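Long-range contact in ferulic acid decarboxylase 1 (Candida dubliniensis, PDB 4ZAD), which probably catalyses the reversible, prenylated-flavin-dependent decarboxylation of aromatic acids such as cinnamic, p-coumaric and ferulic acid to their vinyl derivatives: residues 101-113 and 334-346. Numbering follows the deposited sequence.
With 4LU (1-deoxy-5-O-phosphono-1-(3,3,4,5-tetramethyl-9,11-dioxo-2,3,8,9,10,11-hexahydro-7H-quinolino[1,8-fg]pteridin-12-ium-7-y l)-D-ribitol), chain E.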
ATOM      1  N   GLU A 101       0.886  -4.542  21.098  1.00 30.52           N
ATOM      2  CA  GLU A 101       0.856  -4.865  22.519  1.00 30.48           C
ATOM      3  C   GLU A 101      -0.515  -5.393  22.924  1.00 29.09           C
ATOM      4  O   GLU A 101      -0.593  -6.358  23.702  1.00 28.91           O
ATOM      5  CB  GLU A 101       1.305  -3.651  23.357  1.00 30.71           C
ATOM      6  CG  GLU A 101       2.749  -3.270  22.999  1.00 35.92           C
ATOM      7  CD  GLU A 101       3.356  -2.131  23.826  1.00 41.83           C
ATOM      8  OE1 GLU A 101       3.500  -0.992  23.295  1.00 43.51           O
ATOM      9  OE2 GLU A 101       3.728  -2.398  24.993  1.00 46.83           O
ATOM     10  N   ILE A 102      -1.580  -4.789  22.378  1.00 27.30           N
ATOM     11  CA  ILE A 102      -2.952  -5.305  22.550  1.00 26.38           C
ATOM     12  C   ILE A 102      -2.964  -6.781  22.172  1.00 25.03           C
ATOM     13  O   ILE A 102      -3.494  -7.593  22.913  1.00 24.00           O
ATOM     14  CB  ILE A 102      -3.994  -4.621  21.629  1.00 26.68           C
ATOM     15  CG1 ILE A 102      -4.150  -3.120  21.946  1.00 27.42           C
ATOM     16  CG2 ILE A 102      -5.331  -5.319  21.741  1.00 26.71           C
ATOM     17  CD1 ILE A 102      -4.773  -2.299  20.799  1.00 27.06           C
ATOM     18  N   ILE A 103      -2.363  -7.113  21.027  1.00 24.16           N
ATOM     19  CA  ILE A 103      -2.177  -8.513  20.615  1.00 23.73           C
ATOM     20  C   ILE A 103      -1.352  -9.296  21.635  1.00 24.78           C
ATOM     21  O   ILE A 103      -1.691 -10.439  21.940  1.00 25.41           O
ATOM     22  CB  ILE A 103      -1.542  -8.635  19.203  1.00 23.34           C
ATOM     23  CG1 ILE A 103      -2.470  -8.048  18.133  1.00 22.00           C
ATOM     24  CG2 ILE A 103      -1.211 -10.083  18.875  1.00 20.18           C
ATOM     25  CD1 ILE A 103      -1.870  -7.984  16.791  1.00 19.87           C
ATOM     26  N   ASP A 104      -0.290  -8.711  22.197  1.00 25.89           N
ATOM     27  CA  ASP A 104       0.507  -9.499  23.185  1.00 27.34           C
ATOM     28  C   ASP A 104      -0.298  -9.791  24.434  1.00 26.87           C
ATOM     29  O   ASP A 104      -0.151 -10.851  25.047  1.00 27.35           O
ATOM     30  CB  ASP A 104       1.878  -8.866  23.545  1.00 27.75           C
ATOM     31  CG  ASP A 104       2.793  -8.677  22.317  1.00 29.17           C
ATOM     32  OD1 ASP A 104       2.661  -9.470  21.346  1.00 29.07           O
ATOM     33  OD2 ASP A 104       3.610  -7.706  22.330  1.00 31.61           O
ATOM     34  N   PHE A 105      -1.163  -8.854  24.799  1.00 26.77           N
ATOM     35  CA  PHE A 105      -2.019  -9.036  25.956  1.00 26.30           C
ATOM     36  C   PHE A 105      -3.000 -10.217  25.780  1.00 26.05           C
ATOM     37  O   PHE A 105      -3.168 -11.028  26.704  1.00 26.17           O
ATOM     38  CB  PHE A 105      -2.733  -7.739  26.272  1.00 25.89           C
ATOM     39  CG  PHE A 105      -3.616  -7.820  27.482  1.00 28.36           C
ATOM     40  CD1 PHE A 105      -3.070  -7.866  28.759  1.00 29.44           C
ATOM     41  CD2 PHE A 105      -5.003  -7.857  27.344  1.00 30.23           C
ATOM     42  CE1 PHE A 105      -3.900  -7.935  29.890  1.00 30.49           C
ATOM     43  CE2 PHE A 105      -5.842  -7.946  28.465  1.00 32.36           C
ATOM     44  CZ  PHE A 105      -5.291  -7.979  29.746  1.00 31.06           C
ATOM     45  N   LEU A 106      -3.622 -10.320  24.599  1.00 25.59           N
ATOM     46  CA  LEU A 106      -4.518 -11.426  24.276  1.00 24.88           C
ATOM     47  C   LEU A 106      -3.725 -12.738  24.236  1.00 24.73           C
ATOM     48  O   LEU A 106      -4.075 -13.695  24.887  1.00 25.04           O
ATOM     49  CB  LEU A 106      -5.237 -11.191  22.954  1.00 24.04           C
ATOM     50  CG  LEU A 106      -6.188  -9.995  22.813  1.00 24.98           C
ATOM     51  CD1 LEU A 106      -6.315  -9.553  21.333  1.00 22.57           C
ATOM     52  CD2 LEU A 106      -7.606 -10.211  23.457  1.00 23.51           C
ATOM     53  N   VAL A 107      -2.655 -12.787  23.474  1.00 25.04           N
ATOM     54  CA  VAL A 107      -1.781 -13.957  23.489  1.00 25.54           C
ATOM     55  C   VAL A 107      -1.384 -14.351  24.919  1.00 26.34           C
ATOM     56  O   VAL A 107      -1.489 -15.520  25.299  1.00 26.08           O
ATOM     57  CB  VAL A 107      -0.518 -13.709  22.600  1.00 25.95           C
ATOM     58  CG1 VAL A 107       0.574 -14.747  22.858  1.00 22.60           C
ATOM     59  CG2 VAL A 107      -0.942 -13.665  21.117  1.00 25.02           C
ATOM     60  N   ALA A 108      -0.966 -13.369  25.711  1.00 27.26           N
ATOM     61  CA  ALA A 108      -0.491 -13.616  27.073  1.00 28.49           C
ATOM     62  C   ALA A 108      -1.549 -14.321  27.901  1.00 29.55           C
ATOM     63  O   ALA A 108      -1.228 -15.186  28.723  1.00 30.06           O
ATOM     64  CB  ALA A 108      -0.099 -12.337  27.729  1.00 28.05           C
ATOM     65  N   ASN A 109      -2.813 -13.968  27.661  1.00 30.56           N
ATOM     66  CA  ASN A 109      -3.931 -14.492  28.454  1.00 31.03           C
ATOM     67  C   ASN A 109      -4.651 -15.727  27.846  1.00 31.04           C
ATOM     68  O   ASN A 109      -5.700 -16.159  28.350  1.00 30.93           O
ATOM     69  CB  ASN A 109      -4.906 -13.350  28.775  1.00 31.31           C
ATOM     70  CG  ASN A 109      -4.398 -12.431  29.918  1.00 33.32           C
ATOM     71  OD1 ASN A 109      -4.709 -12.657  31.094  1.00 36.41           O
ATOM     72  ND2 ASN A 109      -3.649 -11.381  29.565  1.00 34.96           N
ATOM     73  N   ARG A 110      -4.047 -16.327  26.822  1.00 31.63           N
ATOM     74  CA  ARG A 110      -4.588 -17.533  26.171  1.00 32.65           C
ATOM     75  C   ARG A 110      -4.310 -18.885  26.865  1.00 33.62           C
ATOM     76  O   ARG A 110      -4.937 -19.867  26.565  1.00 33.37           O
ATOM     77  CB  ARG A 110      -4.166 -17.598  24.679  1.00 32.43           C
ATOM     78  CG  ARG A 110      -5.141 -16.864  23.740  1.00 31.22           C
ATOM     79  CD  ARG A 110      -6.432 -17.633  23.519  1.00 29.84           C
ATOM     80  NE  ARG A 110      -6.222 -18.684  22.540  1.00 31.24           N
ATOM     81  CZ  ARG A 110      -6.079 -19.989  22.804  1.00 31.87           C
ATOM     82  NH1 ARG A 110      -6.170 -20.468  24.033  1.00 30.95           N
ATOM     83  NH2 ARG A 110      -5.872 -20.841  21.810  1.00 32.83           N
ATOM     84  N   ASN A 111      -3.368 -18.938  27.775  1.00 35.61           N
ATOM     85  CA  ASN A 111      -3.155 -20.121  28.604  1.00 37.17           C
ATOM     86  C   ASN A 111      -4.397 -20.368  29.473  1.00 37.52           C
ATOM     87  O   ASN A 111      -4.714 -19.551  30.299  1.00 37.95           O
ATOM     88  CB  ASN A 111      -1.945 -19.776  29.468  1.00 38.19           C
ATOM     89  CG  ASN A 111      -1.401 -20.930  30.261  1.00 40.25           C
ATOM     90  OD1 ASN A 111      -2.042 -21.974  30.448  1.00 41.88           O
ATOM     91  ND2 ASN A 111      -0.181 -20.723  30.770  1.00 43.36           N
ATOM     92  N   PRO A 112      -5.113 -21.486  29.298  1.00 38.64           N
ATOM     93  CA  PRO A 112      -6.356 -21.698  30.066  1.00 39.18           C
ATOM     94  C   PRO A 112      -6.281 -21.550  31.598  1.00 39.59           C
ATOM     95  O   PRO A 112      -7.320 -21.329  32.228  1.00 39.68           O
ATOM     96  CB  PRO A 112      -6.754 -23.149  29.697  1.00 39.36           C
ATOM     97  CG  PRO A 112      -6.224 -23.353  28.362  1.00 39.04           C
ATOM     98  CD  PRO A 112      -4.927 -22.550  28.293  1.00 39.12           C
ATOM     99  N   LYS A 113      -5.083 -21.698  32.171  1.00 39.62           N
ATOM    100  CA  LYS A 113      -4.822 -21.437  33.613  1.00 40.13           C
ATOM    101  C   LYS A 113      -5.225 -20.001  34.070  1.00 39.97           C
ATOM    102  O   LYS A 113      -5.519 -19.762  35.250  1.00 39.85           O
ATOM    103  CB  LYS A 113      -3.317 -21.688  33.946  1.00 40.30           C
ATOM    104  CG  LYS A 113      -2.768 -23.118  33.618  1.00 40.52           C
ATOM    105  N   ILE A 334     -11.676  -8.296  13.032  1.00 22.60           N
ATOM    106  CA  ILE A 334     -11.661  -9.574  12.350  1.00 21.26           C
ATOM    107  C   ILE A 334     -10.220  -9.899  12.043  1.00 21.32           C
ATOM    108  O   ILE A 334      -9.769 -10.991  12.344  1.00 21.91           O
ATOM    109  CB  ILE A 334     -12.531  -9.618  11.084  1.00 20.50           C
ATOM    110  CG1 ILE A 334     -14.017  -9.523  11.448  1.00 19.48           C
ATOM    111  CG2 ILE A 334     -12.236 -10.916  10.285  1.00 18.36           C
ATOM    112  CD1 ILE A 334     -14.944  -9.595  10.246  1.00 18.63           C
ATOM    113  N   GLY A 335      -9.500  -8.965  11.449  1.00 20.66           N
ATOM    114  CA  GLY A 335      -8.090  -9.195  11.196  1.00 21.52           C
ATOM    115  C   GLY A 335      -7.166  -9.210  12.428  1.00 22.03           C
ATOM    116  O   GLY A 335      -6.272 -10.071  12.537  1.00 22.47           O
ATOM    117  N   GLY A 336      -7.361  -8.252  13.335  1.00 22.08           N
ATOM    118  CA  GLY A 336      -6.518  -8.129  14.507  1.00 22.38           C
ATOM    119  C   GLY A 336      -6.600  -9.383  15.324  1.00 22.72           C
ATOM    120  O   GLY A 336      -5.603  -9.881  15.839  1.00 22.64           O
ATOM    121  N   LEU A 337      -7.811  -9.922  15.419  1.00 23.24           N
ATOM    122  CA  LEU A 337      -8.041 -11.027  16.321  1.00 23.02           C
ATOM    123  C   LEU A 337      -7.687 -12.332  15.651  1.00 23.26           C
ATOM    124  O   LEU A 337      -7.268 -13.242  16.321  1.00 23.09           O
ATOM    125  CB  LEU A 337      -9.483 -11.015  16.806  1.00 23.30           C
ATOM    126  CG  LEU A 337      -9.882  -9.713  17.523  1.00 22.29           C
ATOM    127  CD1 LEU A 337     -11.348  -9.808  17.868  1.00 20.87           C
ATOM    128  CD2 LEU A 337      -9.006  -9.426  18.760  1.00 20.88           C
ATOM    129  N   VAL A 338      -7.830 -12.426  14.330  1.00 23.58           N
ATOM    130  CA  VAL A 338      -7.177 -13.520  13.618  1.00 23.94           C
ATOM    131  C   VAL A 338      -5.683 -13.475  13.867  1.00 24.43           C
ATOM    132  O   VAL A 338      -5.076 -14.502  14.109  1.00 25.07           O
ATOM    133  CB  VAL A 338      -7.434 -13.532  12.102  1.00 23.99           C
ATOM    134  CG1 VAL A 338      -6.362 -14.319  11.411  1.00 22.18           C
ATOM    135  CG2 VAL A 338      -8.791 -14.149  11.822  1.00 22.79           C
ATOM    136  N   SER A 339      -5.106 -12.276  13.824  1.00 25.20           N
ATOM    137  CA  SER A 339      -3.661 -12.100  14.041  1.00 25.44           C
ATOM    138  C   SER A 339      -3.240 -12.580  15.419  1.00 25.00           C
ATOM    139  O   SER A 339      -2.240 -13.272  15.545  1.00 25.13           O
ATOM    140  CB  SER A 339      -3.244 -10.631  13.896  1.00 24.94           C
ATOM    141  OG  SER A 339      -3.505 -10.189  12.605  1.00 25.18           O
ATOM    142  N   ALA A 340      -4.006 -12.171  16.431  1.00 24.57           N
ATOM    143  CA  ALA A 340      -3.753 -12.556  17.795  1.00 23.79           C
ATOM    144  C   ALA A 340      -3.885 -14.061  17.972  1.00 23.29           C
ATOM    145  O   ALA A 340      -2.977 -14.691  18.495  1.00 22.43           O
ATOM    146  CB  ALA A 340      -4.669 -11.833  18.727  1.00 23.72           C
ATOM    147  N   GLU A 341      -4.973 -14.667  17.530  1.00 23.09           N
ATOM    148  CA  GLU A 341      -5.024 -16.109  17.690  1.00 23.84           C
ATOM    149  C   GLU A 341      -3.895 -16.820  16.906  1.00 24.19           C
ATOM    150  O   GLU A 341      -3.334 -17.786  17.395  1.00 25.15           O
ATOM    151  CB  GLU A 341      -6.381 -16.680  17.346  1.00 23.98           C
ATOM    152  CG  GLU A 341      -6.528 -18.202  17.591  1.00 24.27           C
ATOM    153  CD  GLU A 341      -6.684 -18.616  19.055  1.00 25.23           C
ATOM    154  OE1 GLU A 341      -6.430 -17.806  19.968  1.00 26.10           O
ATOM    155  OE2 GLU A 341      -7.050 -19.789  19.301  1.00 25.95           O
ATOM    156  N   THR A 342      -3.526 -16.346  15.722  1.00 24.10           N
ATOM    157  CA  THR A 342      -2.500 -17.033  14.968  1.00 23.65           C
ATOM    158  C   THR A 342      -1.129 -16.898  15.663  1.00 25.30           C
ATOM    159  O   THR A 342      -0.275 -17.808  15.602  1.00 24.09           O
ATOM    160  CB  THR A 342      -2.442 -16.549  13.535  1.00 23.65           C
ATOM    161  OG1 THR A 342      -3.760 -16.595  12.961  1.00 19.79           O
ATOM    162  CG2 THR A 342      -1.486 -17.424  12.719  1.00 20.58           C
ATOM    163  N   LYS A 343      -0.933 -15.774  16.356  1.00 26.08           N
ATOM    164  CA  LYS A 343       0.300 -15.583  17.125  1.00 26.78           C
ATOM    165  C   LYS A 343       0.290 -16.625  18.233  1.00 25.97           C
ATOM    166  O   LYS A 343       1.245 -17.328  18.401  1.00 25.05           O
ATOM    167  CB  LYS A 343       0.380 -14.186  17.740  1.00 27.22           C
ATOM    168  CG  LYS A 343       1.728 -13.552  17.705  1.00 30.48           C
ATOM    169  CD  LYS A 343       2.793 -14.201  18.594  1.00 34.59           C
ATOM    170  CE  LYS A 343       3.871 -13.109  19.066  1.00 38.01           C
ATOM    171  NZ  LYS A 343       3.252 -11.799  19.652  1.00 38.41           N
ATOM    172  N   TYR A 344      -0.818 -16.739  18.960  1.00 25.97           N
ATOM    173  CA  TYR A 344      -0.867 -17.695  20.027  1.00 26.29           C
ATOM    174  C   TYR A 344      -0.539 -19.082  19.497  1.00 26.23           C
ATOM    175  O   TYR A 344       0.412 -19.700  19.934  1.00 25.91           O
ATOM    176  CB  TYR A 344      -2.181 -17.693  20.812  1.00 26.39           C
ATOM    177  CG  TYR A 344      -2.124 -18.740  21.906  1.00 28.34           C
ATOM    178  CD1 TYR A 344      -1.319 -18.558  23.046  1.00 30.50           C
ATOM    179  CD2 TYR A 344      -2.774 -19.954  21.760  1.00 28.98           C
ATOM    180  CE1 TYR A 344      -1.208 -19.558  24.017  1.00 29.27           C
ATOM    181  CE2 TYR A 344      -2.666 -20.944  22.717  1.00 29.59           C
ATOM    182  CZ  TYR A 344      -1.892 -20.746  23.833  1.00 31.00           C
ATOM    183  OH  TYR A 344      -1.823 -21.754  24.779  1.00 36.49           O
ATOM    184  N   LEU A 345      -1.308 -19.556  18.533  1.00 26.55           N
ATOM    185  CA  LEU A 345      -1.102 -20.889  18.005  1.00 26.69           C
ATOM    186  C   LEU A 345       0.330 -21.150  17.515  1.00 27.09           C
ATOM    187  O   LEU A 345       0.841 -22.250  17.661  1.00 27.93           O
ATOM    188  CB  LEU A 345      -2.129 -21.162  16.895  1.00 26.48           C
ATOM    189  CG  LEU A 345      -3.555 -21.391  17.395  1.00 25.53           C
ATOM    190  CD1 LEU A 345      -4.518 -21.695  16.261  1.00 22.85           C
ATOM    191  CD2 LEU A 345      -3.522 -22.576  18.367  1.00 27.14           C
ATOM    192  N   ILE A 346       0.987 -20.136  16.964  1.00 27.89           N
ATOM    193  CA  ILE A 346       2.321 -20.287  16.349  1.00 27.87           C
ATOM    194  C   ILE A 346       3.391 -20.467  17.433  1.00 28.46           C
ATOM    195  O   ILE A 346       4.278 -21.298  17.353  1.00 29.38           O
ATOM    196  CB  ILE A 346       2.627 -19.059  15.467  1.00 27.13           C
ATOM    197  CG1 ILE A 346       1.983 -19.223  14.102  1.00 26.93           C
ATOM    198  CG2 ILE A 346       4.066 -18.883  15.267  1.00 26.89           C
ATOM    199  CD1 ILE A 346       2.287 -18.076  13.102  1.00 25.79           C
TER
HETATM  200  C9  4LU E 603     -16.875 -10.016  12.808  1.00 25.48           C
HETATM  201  C8  4LU E 603     -17.206  -8.743  13.290  1.00 23.73           C
HETATM  202  C7  4LU E 603     -18.290  -8.034  12.752  1.00 23.50           C
HETATM  203  C10 4LU E 603     -18.575 -12.817  11.113  1.00 31.52           C
HETATM  204  C6  4LU E 603     -19.020  -8.639  11.601  1.00 26.69           C
HETATM  205  N3  4LU E 603     -20.460 -14.228   9.731  1.00 35.70           N
HETATM  206  C2  4LU E 603     -19.519 -14.882  10.421  1.00 33.13           C
HETATM  207  C13 4LU E 603     -21.304  -8.114  11.987  1.00 29.97           C
HETATM  208  C5  4LU E 603     -20.174  -7.965  10.996  1.00 29.47           C
HETATM  209  C1  4LU E 603     -20.264  -9.970   9.487  1.00 31.33           C
HETATM  210  O2  4LU E 603     -19.562 -16.119  10.413  1.00 30.21           O
HETATM  211  N1  4LU E 603     -18.579 -14.184  11.105  1.00 33.42           N
HETATM  212  C4  4LU E 603     -20.495 -12.880   9.687  1.00 34.33           C
HETATM  213  O4  4LU E 603     -21.432 -12.406   9.001  1.00 35.46           O
HETATM  214  C4A 4LU E 603     -19.557 -12.134  10.362  1.00 31.85           C
HETATM  215  N5  4LU E 603     -19.294 -10.598  10.090  1.00 30.35           N
HETATM  216  C3  4LU E 603     -20.723  -8.718   9.881  1.00 31.29           C
HETATM  217  C12 4LU E 603     -19.965  -6.482  10.707  1.00 25.41           C
HETATM  218  C5A 4LU E 603     -18.589  -9.972  11.105  1.00 26.84           C
HETATM  219  C7M 4LU E 603     -18.700  -6.674  13.253  1.00 18.57           C
HETATM  220  C8M 4LU E 603     -16.383  -8.214  14.435  1.00 19.71           C
HETATM  221  C9A 4LU E 603     -17.637 -10.703  11.851  1.00 26.54           C
HETATM  222  N10 4LU E 603     -17.630 -12.142  11.825  1.00 26.88           N
HETATM  223  C1' 4LU E 603     -16.384 -12.894  12.031  1.00 25.72           C
HETATM  224  C2' 4LU E 603     -16.534 -13.711  13.314  1.00 23.97           C
HETATM  225  O2' 4LU E 603     -17.054 -12.851  14.347  1.00 25.48           O
HETATM  226  C3' 4LU E 603     -15.215 -14.364  13.750  1.00 22.32           C
HETATM  227  O3' 4LU E 603     -14.783 -15.309  12.749  1.00 19.77           O
HETATM  228  C4' 4LU E 603     -15.338 -15.080  15.112  1.00 20.41           C
HETATM  229  O4' 4LU E 603     -14.207 -15.937  15.300  1.00 16.95           O
HETATM  230  C5' 4LU E 603     -16.598 -15.960  15.182  1.00 20.03           C
HETATM  231  O5' 4LU E 603     -16.719 -16.682  16.392  1.00 15.72           O
HETATM  232  P   4LU E 603     -16.409 -18.234  16.521  1.00 19.83           P
HETATM  233  O2P 4LU E 603     -16.936 -18.441  17.941  1.00 13.58           O
HETATM  234  O3P 4LU E 603     -14.881 -18.309  16.309  1.00 16.03           O
HETATM  235  O1P 4LU E 603     -17.188 -18.919  15.419  1.00 15.88           O
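R110 meets E341 in a side-on, bidentate salt bridge that ties segment 101-113 to helix 334-347 of this UbiD-family decarboxylase. R110 NE gives E341 OE1 a nearly straight bond of 2.7 Å (168°), in the guanidinium plane and onto the syn lone pair. R110 NH2 reaches E341 OE2 at 3.0 Å, more bent and tilted out of both planes. Arginine suits the place because its NE and NH2 can each give an N-H to a different carboxylate oxygen, and the pairing fixes the rotation of the buried carboxylate. With CG anti to its backbone N (chi1 -176°) and a bend at chi2, E341 brings that carboxylate round to the other helix.

One face of the Y344 ring carries R110: R110 CB makes a CH-pi contact 3.5 Å from the ring centroid, and bends at chi2 and chi3 fold the chain back until R110 NH2 lies 3.2 Å from Y344 CD2, which stands over one face of the guanidinium. The guanidinium is inclined to the ring by 47°, so this is no parallel stack. D104 OD1 and K343 NZ, 2.9 Å apart, form a second salt bridge, and K343 NZ makes another to D358 of strand 356-360.

The axes of helix segments 101-108 and 334-346 approach to 8.9 Å. A340, facing I103, has a small methyl that accepts I103 and L106; branched V107 fits CG2 against K343 CB and the A340 carbonyl. L106 CD1 also meets L337 CD2, and both leucines touch L228 of helix 224-230. Where helix 334-347 begins, I334 belongs to the cofactor pocket, with I334 CG1 3.2 Å from C9 of the prenylated flavin.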